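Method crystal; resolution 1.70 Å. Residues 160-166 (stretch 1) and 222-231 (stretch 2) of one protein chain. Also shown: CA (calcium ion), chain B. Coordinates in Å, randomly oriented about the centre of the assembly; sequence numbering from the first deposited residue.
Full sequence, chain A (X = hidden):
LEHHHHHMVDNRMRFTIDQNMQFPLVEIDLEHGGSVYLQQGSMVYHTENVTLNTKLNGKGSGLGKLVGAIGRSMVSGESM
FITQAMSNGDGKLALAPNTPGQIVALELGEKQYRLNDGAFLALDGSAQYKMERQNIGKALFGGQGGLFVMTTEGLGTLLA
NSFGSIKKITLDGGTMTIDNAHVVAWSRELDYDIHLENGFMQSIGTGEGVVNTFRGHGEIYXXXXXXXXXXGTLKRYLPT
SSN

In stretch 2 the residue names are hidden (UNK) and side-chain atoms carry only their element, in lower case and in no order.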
# COMPACT_ATOMS: atom_id res chain seq x y z
N ALA A 160 -4.98 3.44 -2.11
CA ALA A 160 -4.46 2.09 -2.21
C ALA A 160 -4.58 1.67 -3.67
O ALA A 160 -5.45 2.17 -4.39
CB ALA A 160 -5.26 1.14 -1.32
N ASN A 161 -3.71 0.78 -4.12
CA ASN A 161 -3.73 0.34 -5.52
C ASN A 161 -3.74 -1.19 -5.59
O ASN A 161 -3.20 -1.86 -4.73
CB ASN A 161 -2.49 0.87 -6.24
CG ASN A 161 -1.26 0.07 -5.90
OD1 ASN A 161 -0.97 -0.93 -6.56
ND2 ASN A 161 -0.54 0.47 -4.87
N SER A 162 -4.35 -1.73 -6.65
CA SER A 162 -4.42 -3.18 -6.81
C SER A 162 -3.74 -3.67 -8.07
O SER A 162 -3.50 -2.91 -9.00
CB SER A 162 -5.87 -3.62 -6.92
OG SER A 162 -6.45 -3.07 -8.10
N PHE A 163 -3.43 -4.96 -8.08
CA PHE A 163 -2.91 -5.61 -9.28
C PHE A 163 -4.20 -6.35 -9.68
O PHE A 163 -4.66 -7.25 -8.97
CB PHE A 163 -1.82 -6.62 -8.95
CG PHE A 163 -1.36 -7.43 -10.14
CD1 PHE A 163 -1.19 -6.82 -11.39
CD2 PHE A 163 -1.09 -8.78 -10.02
CE1 PHE A 163 -0.75 -7.57 -12.50
CE2 PHE A 163 -0.65 -9.54 -11.12
CZ PHE A 163 -0.48 -8.93 -12.35
N GLY A 164 -4.79 -5.95 -10.80
CA GLY A 164 -6.04 -6.56 -11.21
C GLY A 164 -7.17 -5.66 -10.75
O GLY A 164 -6.94 -4.50 -10.40
N SER A 165 -8.40 -6.18 -10.77
CA SER A 165 -9.58 -5.41 -10.37
C SER A 165 -9.89 -5.57 -8.89
O SER A 165 -9.58 -6.60 -8.30
CB SER A 165 -10.79 -5.84 -11.20
OG SER A 165 -10.55 -5.63 -12.60
N ILE A 166 -10.52 -4.55 -8.31
CA ILE A 166 -10.87 -4.54 -6.88
C ILE A 166 -12.31 -4.90 -6.56
O ILE A 166 -13.24 -4.46 -7.23
CB ILE A 166 -10.60 -3.14 -6.26
CG1 ILE A 166 -9.11 -2.82 -6.32
CG2 ILE A 166 -11.11 -3.10 -4.80
CD1 ILE A 166 -8.78 -1.38 -5.91
N UNK A 222 -10.17 -6.82 -1.93
CA UNK A 222 -9.34 -7.82 -2.57
C UNK A 222 -9.11 -7.44 -4.02
O UNK A 222 -9.84 -6.61 -4.57
c UNK A 222 -10.18 -9.64 -1.07
c UNK A 222 -11.87 -10.61 -3.49
c UNK A 222 -11.30 -9.23 -3.27
c UNK A 222 -9.97 -9.22 -2.51
N UNK A 223 -8.08 -8.02 -4.62
CA UNK A 223 -7.75 -7.75 -6.01
C UNK A 223 -7.87 -9.07 -6.76
O UNK A 223 -7.69 -10.14 -6.18
o UNK A 223 -2.81 -8.13 -5.71
c UNK A 223 -3.84 -7.45 -5.68
c UNK A 223 -5.22 -8.10 -5.66
n UNK A 223 -3.82 -6.12 -5.63
c UNK A 223 -6.33 -7.17 -6.12
N UNK A 224 -8.17 -9.00 -8.06
CA UNK A 224 -8.39 -10.21 -8.85
C UNK A 224 -7.16 -10.88 -9.47
O UNK A 224 -7.31 -11.83 -10.24
c UNK A 224 -9.43 -9.94 -9.93
o UNK A 224 -8.94 -9.02 -10.88
N UNK A 225 -5.96 -10.39 -9.17
CA UNK A 225 -4.75 -10.99 -9.70
C UNK A 225 -3.72 -11.19 -8.59
O UNK A 225 -3.71 -10.48 -7.58
c UNK A 225 -4.97 -10.12 -12.11
c UNK A 225 -4.14 -10.15 -10.82
c UNK A 225 -5.02 -11.52 -12.72
c UNK A 225 -4.36 -9.14 -13.10
N UNK A 226 -2.85 -12.17 -8.79
CA UNK A 226 -1.80 -12.54 -7.84
C UNK A 226 -0.45 -12.24 -8.50
O UNK A 226 -0.08 -12.88 -9.46
n UNK A 226 -1.35 -15.53 -5.75
o UNK A 226 0.20 -14.08 -6.46
c UNK A 226 -1.93 -14.04 -7.56
c UNK A 226 -0.93 -14.55 -6.54
N UNK A 227 0.28 -11.26 -7.97
CA UNK A 227 1.56 -10.87 -8.54
C UNK A 227 2.58 -12.01 -8.54
O UNK A 227 3.31 -12.20 -9.51
c UNK A 227 3.25 -8.89 -8.49
c UNK A 227 2.14 -9.67 -7.79
c UNK A 227 2.76 -8.40 -9.85
c UNK A 227 3.65 -7.69 -7.63
N UNK A 228 2.61 -12.78 -7.46
CA UNK A 228 3.54 -13.90 -7.37
C UNK A 228 3.22 -14.95 -8.42
O UNK A 228 4.13 -15.50 -9.06
o UNK A 228 5.62 -16.84 -4.08
c UNK A 228 3.51 -14.52 -5.98
c UNK A 228 4.51 -15.65 -5.81
o UNK A 228 4.18 -15.29 -3.49
c UNK A 228 4.79 -15.95 -4.35
N UNK A 229 1.94 -15.24 -8.60
CA UNK A 229 1.52 -16.24 -9.58
C UNK A 229 1.84 -15.75 -10.98
O UNK A 229 2.26 -16.53 -11.83
c UNK A 229 0.01 -16.50 -9.47
c UNK A 229 -0.41 -17.31 -8.25
c UNK A 229 0.19 -18.70 -8.23
o UNK A 229 0.08 -19.45 -9.20
n UNK A 229 0.83 -19.05 -7.12
N UNK A 230 1.64 -14.46 -11.23
CA UNK A 230 1.93 -13.92 -12.55
C UNK A 230 3.43 -14.02 -12.83
O UNK A 230 3.85 -14.44 -13.92
c UNK A 230 2.53 -10.73 -14.16
c UNK A 230 1.74 -11.86 -14.03
c UNK A 230 1.22 -12.45 -15.18
c UNK A 230 2.29 -10.79 -16.56
c UNK A 230 1.49 -11.92 -16.45
c UNK A 230 1.48 -12.46 -12.68
c UNK A 230 2.81 -10.19 -15.41
N UNK A 231 4.24 -13.66 -11.84
CA UNK A 231 5.70 -13.74 -11.99
C UNK A 231 6.08 -15.18 -12.32
O UNK A 231 7.01 -15.42 -13.09
c UNK A 231 6.38 -13.28 -10.70
CA CA B . -1.74 -1.18 -9.11
O HOH W 1 -3.45 0.38 -10.04

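Position 222 carries four side-chain carbons, forked at the first, with one arm two carbons long. That branching at CB identifies isoleucine, I222. Its CA-to-CB bond points away from stretch 1, so the backbone makes the contact: the carbonyl O of I222 lies 3.3 Å from I166 CA, with an angle of 147° at the hydrogen, a CA-H...O contact.

Position 223 has three carbons in a row, the third bearing one oxygen and one nitrogen, and this polar end reaches the backbone of S162 and F163. An unbranched chain ending in a carboxamide is glutamine, Q223. Its CA is 4.6 Å from I166 CA, the spacing of an antiparallel, non-hydrogen-bonded bridge pair, and the two side chains share a face of the sheet. The flip of the amide is uncertain as modelled, so its two polar ends are not assigned. The backbone is clearer: Q223 CA approaches S165 O at 3.1 Å.

Position 224 shows one carbon followed by one oxygen, and that hydroxyl oxygen lies 2.9 Å from S165 N. This is serine, S224. Two hydrogen bonds tie it to S165: S165 N donates to S224 OG at that distance and 157°, and S224 N donates to S165 O at 2.8 Å and 133°. One residue thus answers both the amide and the carbonyl of S165, using its hydroxyl for the first.

At position 225 four carbons fork at the second, and the first lies 3.4 Å from F163 CD2. The pattern is leucine, L225. Its CB stands 3.8 Å from the centroid of the F163 ring, 27° off the normal, hence over a face. L225 N donates a weak hydrogen bond to F163 O (3.4 Å, 130°). L225 CD1 also comes within 3.6 Å of G164 CA. A CB on G164 would clash with L225 N, and the backbone angles of G164 independently call for glycine.

Position 226 has two carbons, the second carrying one oxygen and one nitrogen: asparagine, N226. Its CA-to-CB bond points away from stretch 1, and the residue serves as N-cap, its OD1 accepting from the backbone N of position 229 at 3.0 Å.

Position 227 again has four carbons forked at the second, and a terminal carbon lies 3.8 Å from F163 CE2. It is leucine, L227. Its CD1 sits 4.0 Å from the F163 ring centroid, 17° off the normal, over the face opposite L225 CB.

Position 228, three carbons ending in two oxygens, is glutamate, E228; position 229, three carbons ending in one oxygen and one nitrogen, is glutamine, Q229. Neither touches stretch 1.

Position 230 is one carbon and a six-carbon ring; the first carbon lies 3.9 Å from F163 CE2, near the plane of that ring. This is phenylalanine, F230. The ring centroids are 5.9 Å apart, with planes at 51°. Position 231, a single carbon, is alanine, A231, beyond reach.

The contact therefore has two parts. Next to the I166–Q223 bridge pair, two hydrogen bonds join S165 to S224 and a weak one joins L225 N to F163 O, while F163 is held between L225 and L227, with F230 CB at its edge.

Stretch 2 (222-231) IQSLNLEQFA
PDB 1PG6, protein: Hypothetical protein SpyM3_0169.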